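Side-chain contacts in diphthine synthase (Aeropyrum pernix, PDB 1WDE), which probably transfers methyl groups from S-adenosyl-L-methionine to a modified histidine of translation elongation factor 2, making diphthine during diphthamide biosynthesis: residues Y17-Q22 and S46-K51; T130-Y135 and G166-A171; R196-E201 and G288-P293. All blocks are in the same frame, centred on the assembly; numbering follows the deposited sequence.

Interaction 1. Residues Y17-Q22 and S46-K51; sequences YAPGMQ and SSWLYK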
loop_
_atom_site.group_PDB
_atom_site.type_symbol
_atom_site.label_atom_id
_atom_site.label_comp_id
_atom_site.label_asym_id
_atom_site.label_seq_id
_atom_site.Cartn_x
_atom_site.Cartn_y
_atom_site.Cartn_z
ATOM N N TYR A 17 -1.757 -11.397 3.903
ATOM C CA TYR A 17 -1.371 -11.407 2.494
ATOM C C TYR A 17 -0.754 -12.686 1.946
ATOM O O TYR A 17 -0.243 -12.697 0.833
ATOM C CB TYR A 17 -0.438 -10.217 2.208
ATOM C CG TYR A 17 0.806 -10.227 3.056
ATOM C CD1 TYR A 17 0.800 -9.666 4.343
ATOM C CD2 TYR A 17 1.977 -10.828 2.600
ATOM C CE1 TYR A 17 1.923 -9.707 5.146
ATOM C CE2 TYR A 17 3.122 -10.878 3.408
ATOM C CZ TYR A 17 3.086 -10.317 4.675
ATOM O OH TYR A 17 4.202 -10.367 5.488
ATOM N N ALA A 18 -0.795 -13.766 2.711
ATOM C CA ALA A 18 -0.259 -15.033 2.237
ATOM C C ALA A 18 -0.878 -16.154 3.045
ATOM O O ALA A 18 -1.393 -15.923 4.130
ATOM C CB ALA A 18 1.263 -15.074 2.394
ATOM N N PRO A 19 -0.860 -17.381 2.514
ATOM C CA PRO A 19 -1.443 -18.472 3.298
ATOM C C PRO A 19 -0.701 -18.601 4.632
ATOM O O PRO A 19 0.510 -18.406 4.694
ATOM C CB PRO A 19 -1.270 -19.696 2.382
ATOM C CG PRO A 19 -0.236 -19.278 1.390
ATOM C CD PRO A 19 -0.529 -17.831 1.154
ATOM N N GLY A 20 -1.441 -18.891 5.699
ATOM C CA GLY A 20 -0.831 -19.037 7.008
ATOM C C GLY A 20 -0.819 -17.738 7.795
ATOM O O GLY A 20 -0.456 -17.713 8.967
HETATM N N MSE A 21 -1.218 -16.649 7.153
HETATM C CA MSE A 21 -1.229 -15.372 7.842
HETATM C C MSE A 21 -2.616 -14.933 8.295
HETATM O O MSE A 21 -2.829 -13.752 8.576
HETATM C CB MSE A 21 -0.579 -14.306 6.957
HETATM C CG MSE A 21 0.820 -14.698 6.515
HETATM SE SE MSE A 21 1.760 -13.206 5.712
HETATM C CE MSE A 21 2.026 -12.245 7.387
ATOM N N GLN A 22 -3.554 -15.887 8.388
ATOM C CA GLN A 22 -4.926 -15.584 8.831
ATOM C C GLN A 22 -5.039 -15.659 10.357
ATOM O O GLN A 22 -4.425 -16.527 10.974
ATOM C CB GLN A 22 -5.922 -16.570 8.201
ATOM C CG GLN A 22 -5.996 -16.465 6.699
ATOM C CD GLN A 22 -4.709 -16.900 6.026
ATOM O OE1 GLN A 22 -4.154 -16.188 5.177
ATOM N NE2 GLN A 22 -4.227 -18.074 6.399
ATOM N N SER A 46 -2.831 -11.900 -5.598
ATOM C CA SER A 46 -3.802 -12.474 -4.670
ATOM C C SER A 46 -4.587 -13.657 -5.226
ATOM O O SER A 46 -5.730 -13.875 -4.833
ATOM C CB SER A 46 -4.787 -11.394 -4.231
ATOM O OG SER A 46 -5.556 -10.967 -5.339
ATOM N N SER A 47 -3.983 -14.425 -6.127
ATOM C CA SER A 47 -4.667 -15.581 -6.715
ATOM C C SER A 47 -4.996 -16.638 -5.670
ATOM O O SER A 47 -6.027 -17.305 -5.740
ATOM C CB SER A 47 -3.803 -16.215 -7.811
ATOM O OG SER A 47 -3.627 -15.327 -8.903
ATOM N N TRP A 48 -4.107 -16.776 -4.699
ATOM C CA TRP A 48 -4.252 -17.750 -3.630
ATOM C C TRP A 48 -5.452 -17.468 -2.728
ATOM O O TRP A 48 -5.954 -18.374 -2.069
ATOM C CB TRP A 48 -2.990 -17.742 -2.757
ATOM C CG TRP A 48 -2.819 -16.423 -2.033
ATOM C CD1 TRP A 48 -2.338 -15.252 -2.557
ATOM C CD2 TRP A 48 -3.270 -16.111 -0.705
ATOM N NE1 TRP A 48 -2.474 -14.235 -1.643
ATOM C CE2 TRP A 48 -3.044 -14.733 -0.500
ATOM C CE3 TRP A 48 -3.852 -16.863 0.327
ATOM C CZ2 TRP A 48 -3.384 -14.084 0.701
ATOM C CZ3 TRP A 48 -4.191 -16.219 1.517
ATOM C CH2 TRP A 48 -3.956 -14.840 1.690
ATOM N N LEU A 49 -5.899 -16.213 -2.697
ATOM C CA LEU A 49 -6.993 -15.799 -1.815
ATOM C C LEU A 49 -8.259 -16.649 -1.887
ATOM O O LEU A 49 -8.646 -17.261 -0.895
ATOM C CB LEU A 49 -7.338 -14.327 -2.066
ATOM C CG LEU A 49 -8.434 -13.715 -1.187
ATOM C CD1 LEU A 49 -8.047 -13.804 0.276
ATOM C CD2 LEU A 49 -8.671 -12.281 -1.604
ATOM N N TYR A 50 -8.903 -16.661 -3.051
ATOM C CA TYR A 50 -10.122 -17.441 -3.277
ATOM C C TYR A 50 -9.987 -18.845 -2.680
ATOM O O TYR A 50 -10.773 -19.243 -1.820
ATOM C CB TYR A 50 -10.392 -17.543 -4.780
ATOM C CG TYR A 50 -11.766 -18.062 -5.162
ATOM C CD1 TYR A 50 -12.907 -17.259 -5.020
ATOM C CD2 TYR A 50 -11.925 -19.344 -5.697
ATOM C CE1 TYR A 50 -14.172 -17.722 -5.405
ATOM C CE2 TYR A 50 -13.188 -19.819 -6.085
ATOM C CZ TYR A 50 -14.304 -19.002 -5.938
ATOM O OH TYR A 50 -15.544 -19.453 -6.338
ATOM N N LYS A 51 -8.991 -19.593 -3.144
ATOM C CA LYS A 51 -8.744 -20.952 -2.655
ATOM C C LYS A 51 -8.628 -21.036 -1.137
ATOM O O LYS A 51 -9.202 -21.931 -0.522
ATOM C CB LYS A 51 -7.461 -21.518 -3.274
ATOM C CG LYS A 51 -6.888 -22.728 -2.523
ATOM C CD LYS A 51 -5.467 -23.058 -2.986
ATOM C CE LYS A 51 -4.730 -23.938 -1.977
ATOM N NZ LYS A 51 -5.469 -25.194 -1.668
#

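Interaction 2. Residues T130-Y135 and G166-A171; sequences TMLSFY and GLHTTA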
loop_
_atom_site.group_PDB
_atom_site.type_symbol
_atom_site.label_atom_id
_atom_site.label_comp_id
_atom_site.label_asym_id
_atom_site.label_seq_id
_atom_site.Cartn_x
_atom_site.Cartn_y
_atom_site.Cartn_z
ATOM N N THR A 130 11.710 -3.041 7.020
ATOM C CA THR A 130 12.780 -2.042 6.807
ATOM C C THR A 130 13.449 -1.667 8.114
ATOM O O THR A 130 14.577 -1.166 8.133
ATOM C CB THR A 130 12.244 -0.709 6.201
ATOM O OG1 THR A 130 11.478 -0.021 7.194
ATOM C CG2 THR A 130 11.350 -0.954 4.946
HETATM N N MSE A 131 12.708 -1.882 9.193
HETATM C CA MSE A 131 13.098 -1.584 10.555
HETATM C C MSE A 131 13.286 -0.100 10.852
HETATM O O MSE A 131 13.885 0.270 11.861
HETATM C CB MSE A 131 14.330 -2.394 10.926
HETATM C CG MSE A 131 14.071 -3.870 10.797
HETATM SE SE MSE A 131 15.279 -4.936 11.843
HETATM C CE MSE A 131 16.936 -3.946 11.657
ATOM N N LEU A 132 12.752 0.744 9.973
ATOM C CA LEU A 132 12.812 2.192 10.174
ATOM C C LEU A 132 11.837 2.520 11.310
ATOM O O LEU A 132 10.931 1.726 11.625
ATOM C CB LEU A 132 12.406 2.937 8.895
ATOM C CG LEU A 132 13.472 2.842 7.782
ATOM C CD1 LEU A 132 12.961 3.503 6.532
ATOM C CD2 LEU A 132 14.785 3.503 8.236
ATOM N N SER A 133 12.002 3.686 11.918
ATOM C CA SER A 133 11.133 4.046 13.041
ATOM C C SER A 133 9.667 4.164 12.657
ATOM O O SER A 133 9.291 4.940 11.774
ATOM C CB SER A 133 11.616 5.347 13.677
ATOM O OG SER A 133 10.691 5.820 14.633
ATOM N N PHE A 134 8.840 3.370 13.321
ATOM C CA PHE A 134 7.398 3.379 13.076
ATOM C C PHE A 134 6.844 4.796 13.199
ATOM O O PHE A 134 6.055 5.231 12.367
ATOM C CB PHE A 134 6.687 2.466 14.096
ATOM C CG PHE A 134 5.201 2.660 14.147
ATOM C CD1 PHE A 134 4.617 3.414 15.158
ATOM C CD2 PHE A 134 4.391 2.142 13.148
ATOM C CE1 PHE A 134 3.232 3.655 15.163
ATOM C CE2 PHE A 134 3.012 2.377 13.145
ATOM C CZ PHE A 134 2.438 3.138 14.156
ATOM N N TYR A 135 7.316 5.528 14.205
ATOM C CA TYR A 135 6.847 6.887 14.487
ATOM C C TYR A 135 7.100 7.894 13.368
ATOM O O TYR A 135 6.410 8.915 13.289
ATOM C CB TYR A 135 7.525 7.416 15.757
ATOM C CG TYR A 135 7.373 6.509 16.948
ATOM C CD1 TYR A 135 6.173 6.472 17.679
ATOM C CD2 TYR A 135 8.419 5.675 17.341
ATOM C CE1 TYR A 135 6.024 5.626 18.763
ATOM C CE2 TYR A 135 8.287 4.822 18.420
ATOM C CZ TYR A 135 7.091 4.802 19.128
ATOM O OH TYR A 135 6.981 3.969 20.204
ATOM N N GLY A 166 9.722 15.704 7.999
ATOM C CA GLY A 166 10.696 14.748 8.503
ATOM C C GLY A 166 10.113 13.336 8.555
ATOM O O GLY A 166 10.508 12.519 9.397
ATOM N N LEU A 167 9.178 13.045 7.651
ATOM C CA LEU A 167 8.503 11.753 7.621
ATOM C C LEU A 167 8.878 10.873 6.424
ATOM O O LEU A 167 9.118 11.372 5.336
ATOM C CB LEU A 167 6.987 11.965 7.611
ATOM C CG LEU A 167 6.367 12.823 8.728
ATOM C CD1 LEU A 167 4.869 13.000 8.480
ATOM C CD2 LEU A 167 6.604 12.156 10.052
ATOM N N HIS A 168 8.900 9.559 6.646
ATOM C CA HIS A 168 9.221 8.585 5.596
ATOM C C HIS A 168 7.964 8.344 4.763
ATOM O O HIS A 168 6.855 8.202 5.304
ATOM C CB HIS A 168 9.640 7.240 6.188
ATOM C CG HIS A 168 10.738 7.314 7.202
ATOM N ND1 HIS A 168 11.881 8.064 7.017
ATOM C CD2 HIS A 168 10.926 6.619 8.353
ATOM C CE1 HIS A 168 12.727 7.823 8.003
ATOM N NE2 HIS A 168 12.172 6.946 8.828
ATOM N N THR A 169 8.133 8.296 3.447
ATOM C CA THR A 169 7.005 8.072 2.555
ATOM C C THR A 169 6.855 6.587 2.218
ATOM O O THR A 169 7.839 5.873 1.990
ATOM C CB THR A 169 7.194 8.826 1.213
ATOM O OG1 THR A 169 7.269 10.238 1.450
ATOM C CG2 THR A 169 6.028 8.539 0.277
ATOM N N THR A 170 5.624 6.111 2.209
ATOM C CA THR A 170 5.397 4.742 1.802
ATOM C C THR A 170 4.808 4.939 0.411
ATOM O O THR A 170 3.863 5.707 0.241
ATOM C CB THR A 170 4.387 4.015 2.697
ATOM O OG1 THR A 170 4.920 3.905 4.034
ATOM C CG2 THR A 170 4.149 2.586 2.137
ATOM N N ALA A 171 5.396 4.309 -0.598
ATOM C CA ALA A 171 4.868 4.472 -1.943
ATOM C C ALA A 171 4.441 3.115 -2.480
ATOM O O ALA A 171 5.252 2.192 -2.653
ATOM C CB ALA A 171 5.913 5.117 -2.851
#

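Interaction 3. Residues R196-E201 and G288-P293; sequences REYARE and GVYMEP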
loop_
_atom_site.group_PDB
_atom_site.type_symbol
_atom_site.label_atom_id
_atom_site.label_comp_id
_atom_site.label_asym_id
_atom_site.label_seq_id
_atom_site.Cartn_x
_atom_site.Cartn_y
_atom_site.Cartn_z
ATOM N N ARG A 196 9.965 16.176 -12.300
ATOM C CA ARG A 196 10.563 17.192 -13.158
ATOM C C ARG A 196 9.522 18.204 -13.617
ATOM O O ARG A 196 9.812 19.397 -13.739
ATOM C CB ARG A 196 11.255 16.546 -14.362
ATOM C CG ARG A 196 12.561 15.842 -14.008
ATOM C CD ARG A 196 13.344 15.412 -15.251
ATOM N NE ARG A 196 12.675 14.361 -16.023
ATOM C CZ ARG A 196 12.668 13.068 -15.702
ATOM N NH1 ARG A 196 12.031 12.210 -16.483
ATOM N NH2 ARG A 196 13.301 12.630 -14.617
ATOM N N GLU A 197 8.310 17.724 -13.864
ATOM C CA GLU A 197 7.216 18.586 -14.284
ATOM C C GLU A 197 6.793 19.452 -13.102
ATOM O O GLU A 197 6.575 20.653 -13.258
ATOM C CB GLU A 197 6.038 17.732 -14.743
ATOM C CG GLU A 197 5.245 18.320 -15.882
ATOM C CD GLU A 197 4.368 17.283 -16.556
ATOM O OE1 GLU A 197 4.922 16.337 -17.166
ATOM O OE2 GLU A 197 3.127 17.408 -16.468
ATOM N N TYR A 198 6.682 18.839 -11.922
ATOM C CA TYR A 198 6.286 19.559 -10.711
ATOM C C TYR A 198 7.302 20.604 -10.242
ATOM O O TYR A 198 6.935 21.746 -9.954
ATOM C CB TYR A 198 6.003 18.571 -9.567
ATOM C CG TYR A 198 5.752 19.245 -8.228
ATOM C CD1 TYR A 198 4.699 20.153 -8.061
ATOM C CD2 TYR A 198 6.582 18.990 -7.133
ATOM C CE1 TYR A 198 4.485 20.791 -6.831
ATOM C CE2 TYR A 198 6.382 19.621 -5.903
ATOM C CZ TYR A 198 5.334 20.519 -5.761
ATOM O OH TYR A 198 5.145 21.148 -4.554
ATOM N N ALA A 199 8.574 20.228 -10.160
ATOM C CA ALA A 199 9.605 21.168 -9.721
ATOM C C ALA A 199 9.654 22.363 -10.677
ATOM O O ALA A 199 9.886 23.501 -10.265
ATOM C CB ALA A 199 10.962 20.475 -9.670
ATOM N N ARG A 200 9.430 22.089 -11.956
ATOM C CA ARG A 200 9.423 23.129 -12.978
ATOM C C ARG A 200 8.417 24.227 -12.618
ATOM O O ARG A 200 8.773 25.401 -12.564
ATOM C CB ARG A 200 9.054 22.528 -14.341
ATOM C CG ARG A 200 9.092 23.530 -15.486
ATOM C CD ARG A 200 8.221 23.099 -16.658
ATOM N NE ARG A 200 8.047 24.195 -17.608
ATOM C CZ ARG A 200 7.119 24.225 -18.558
ATOM N NH1 ARG A 200 6.270 23.216 -18.692
ATOM N NH2 ARG A 200 7.036 25.272 -19.371
ATOM N N GLU A 201 7.168 23.832 -12.370
ATOM C CA GLU A 201 6.102 24.770 -12.019
ATOM C C GLU A 201 6.173 25.280 -10.579
ATOM O O GLU A 201 5.577 26.307 -10.250
ATOM C CB GLU A 201 4.731 24.120 -12.233
ATOM C CG GLU A 201 4.455 22.933 -11.313
ATOM C CD GLU A 201 3.044 22.375 -11.463
ATOM O OE1 GLU A 201 2.082 23.059 -11.047
ATOM O OE2 GLU A 201 2.894 21.256 -12.002
ATOM N N GLY A 288 8.937 27.518 1.408
ATOM C CA GLY A 288 7.505 27.374 1.180
ATOM C C GLY A 288 7.163 26.914 -0.230
ATOM O O GLY A 288 6.008 26.945 -0.656
ATOM N N VAL A 289 8.181 26.482 -0.960
ATOM C CA VAL A 289 8.006 26.006 -2.322
ATOM C C VAL A 289 6.939 24.916 -2.467
ATOM O O VAL A 289 6.110 24.945 -3.392
ATOM C CB VAL A 289 9.335 25.414 -2.840
ATOM C CG1 VAL A 289 9.169 24.886 -4.257
ATOM C CG2 VAL A 289 10.422 26.461 -2.773
ATOM N N TYR A 290 6.952 23.952 -1.548
ATOM C CA TYR A 290 6.050 22.823 -1.658
ATOM C C TYR A 290 4.602 22.976 -1.204
ATOM O O TYR A 290 3.903 21.988 -1.034
ATOM C CB TYR A 290 6.701 21.610 -0.996
ATOM C CG TYR A 290 8.116 21.353 -1.499
ATOM C CD1 TYR A 290 8.364 21.085 -2.849
ATOM C CD2 TYR A 290 9.200 21.379 -0.623
ATOM C CE1 TYR A 290 9.661 20.849 -3.311
ATOM C CE2 TYR A 290 10.499 21.142 -1.072
ATOM C CZ TYR A 290 10.716 20.876 -2.420
ATOM O OH TYR A 290 11.987 20.599 -2.860
HETATM N N MSE A 291 4.150 24.209 -1.027
HETATM C CA MSE A 291 2.757 24.456 -0.651
HETATM C C MSE A 291 2.188 25.432 -1.693
HETATM O O MSE A 291 2.733 26.519 -1.881
HETATM C CB MSE A 291 2.675 25.066 0.764
HETATM C CG MSE A 291 3.206 24.161 1.896
HETATM SE SE MSE A 291 3.046 24.868 3.738
HETATM C CE MSE A 291 1.432 23.948 4.287
ATOM N N GLU A 292 1.128 25.041 -2.402
ATOM C CA GLU A 292 0.533 25.943 -3.389
ATOM C C GLU A 292 -0.992 25.978 -3.366
ATOM O O GLU A 292 -1.575 27.048 -3.168
ATOM C CB GLU A 292 1.004 25.616 -4.803
ATOM C CG GLU A 292 2.462 25.261 -4.891
ATOM C CD GLU A 292 2.697 23.808 -4.542
ATOM O OE1 GLU A 292 1.709 23.134 -4.160
ATOM O OE2 GLU A 292 3.858 23.348 -4.653
ATOM N N PRO A 293 -1.669 24.826 -3.574
ATOM C CA PRO A 293 -1.248 23.441 -3.843
ATOM C C PRO A 293 -1.188 23.125 -5.338
ATOM O O PRO A 293 -1.171 24.023 -6.169
ATOM C CB PRO A 293 -2.333 22.598 -3.159
ATOM C CG PRO A 293 -3.024 23.556 -2.222
ATOM C CD PRO A 293 -3.038 24.817 -3.036
#

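Interaction 1. Residues Y17-Q22 and S46-K51
Trp48 lays one face of its indole against the backbone of Ala18 and the ring of Pro19, at a type II beta turn that runs from Ala18 to Met21. The turn belongs to the loop between strand 9-14 and helix 24-32 in the N-terminal alpha/beta part of this tetrapyrrole-methylase fold, and Trp48 comes from residues 46-51, on helix 47-57. Pro19 CD provides the CH-pi contact, 3.9 Å from the centroid of the six-membered ring and 27° off its normal, so it sits above the face but displaced from the middle. Ala18 CA lies over the same face, 3.6 Å above the indole plane and likewise toward the rim. Further along the benzo rim, Trp48 CZ2 comes within 3.2 Å of the carbonyl carbon of Tyr17, meeting the peptide obliquely. The amide end of Gln22 reaches the ring differently: it arrives at the edge, near the indole plane, with the two planes 49° apart. A first torsion of 65° places CG of Trp48 between its backbone N and carbonyl carbon and directs the indole at the turn. No hydrogen bond crosses this surface contact; it is made by van der Waals and CH-pi packing round the indole. The turn itself is closed by Met21 N, 3.1 Å from Ala18 O, with Pro19 and the positive-phi Gly20 at its two corners. Its start lies close to the cofactor region: the side chains of Tyr17 and Ala18 approach Gly122 and Ala220, residues that probably bind S-adenosyl-L-methionine. Tyr17 OH is hydrogen-bonded to Gly219 O, while the selenium of Met21, a selenomethionine, rests over one face of the Tyr17 ring, with SE 3.3 Å above the plane and offset toward the rim.

Interaction 2. Residues T130-Y135 and G166-A171
His168 NE2 and the backbone N of Ser133 both hydrogen-bond to OE2 of Glu257, on helix 255-264, so one carboxylate oxygen ties the two segments together. His168 opens strand 168-173, the second strand of a beta-alpha-beta crossover from strand 137-143 through helix 153-165; these two strands are parallel neighbours in the mixed sheet, and residues 130-135 lead into the first of them. The other imidazole nitrogen, ND1, pairs with Ala251 N. Since a backbone N must be the donor there, the pattern is consistent with a proton on NE2, and the two bonds fix the rotation of the buried ring.

Leu132 uses this fixed face. Its CD1 stands 4.3 Å from the imidazole centroid and 16° off the normal, a CH-pi contact, while its CB is 4.0 Å from His168 CD2. With chi1 at -72°, CG of Leu132 lies anti to the carbonyl carbon, and the branch carrying CD1 extends over the ring. Ser133 O approaches from the edge instead, near the imidazole plane. Phe137 packs edge-to-face with His168 and also touches Leu132, whose side chain meets Leu253 and Leu261 as well. The approach to Leu132 is set by an ST turn after helix 122-130: Leu132 N donates to Thr130 OG1 over 3.2 Å, with a nearly straight angle of 168°.

Interaction 3. Residues R196-E201 and G288-P293
Tyr198 OH donates a short hydrogen bond of 2.6 Å to Glu292 OE2, the one hydrogen bond between residues 196-201 and 288-293. The phenol uses the syn lone pair of OE2, on the side of the other carboxylate oxygen. OE2 lies near the plane of the Tyr198 ring, at its edge, although the ring and carboxylate planes stand 88° apart. Beside this bond, Tyr290 crosses Tyr198 at about a right angle, and Tyr198 OH lies in the plane of the Tyr290 ring, 3.6 Å from its CD1. The apolar part follows with Tyr198 CE2 at 3.9 Å from Tyr290 CD1. Tyr198 reaches this spot because its CG is anti to the backbone N (chi1 173°), sending the ring out from the helix, while a bend at chi2 (83°) folds Glu292 back to meet it. Val289 O is 3.0 Å from Glu292 OE2; both are acceptors and not hydrogen-bonded to each other, and the Tyr198 donor and nearby Arg157 probably offset some of the repulsion. A phenylalanine in place of Tyr198 would probably leave Glu292 OE2 without this donor, still facing Val289 O, with the carboxylate gripped by Arg157 through its other oxygen.

In the second shell, Glu292 OE1 forms a salt bridge with Arg157 NE, so the two carboxylate oxygens are held by different partners. The tail is shaped by a Schellman motif at Gly288 and a type I turn from Gly288 to Met291, closed by a weak bond. Tyr290 stacks on Tyr160 and touches Cys164 and Cys285, whose disulfide joins helices 153-165 and 277-287. The tail leaving helix 277-287 is thus fastened to helix 153-165 on one hand and to helix 184-202 on the other.

Interaction 2 is the buried contact of the three, interaction 3 is partly buried, and interaction 1 lies at the surface. Interaction 1 joins a loop and a helix of the N-terminal parallel-sheet region, near the probable cofactor site, and sits across the chain's centre from interaction 3, about 41 Å away between centres. Interactions 2 and 3 share surroundings without touching: helix 153-165 leads into strand 168-173 of interaction 2 and supplies Arg157 and Tyr160 to interaction 3. The chemistry shifts accordingly, from aromatic face packing in the first, through an imidazole held by outside polar partners, to a direct phenol-carboxylate bond at the C-terminal tail.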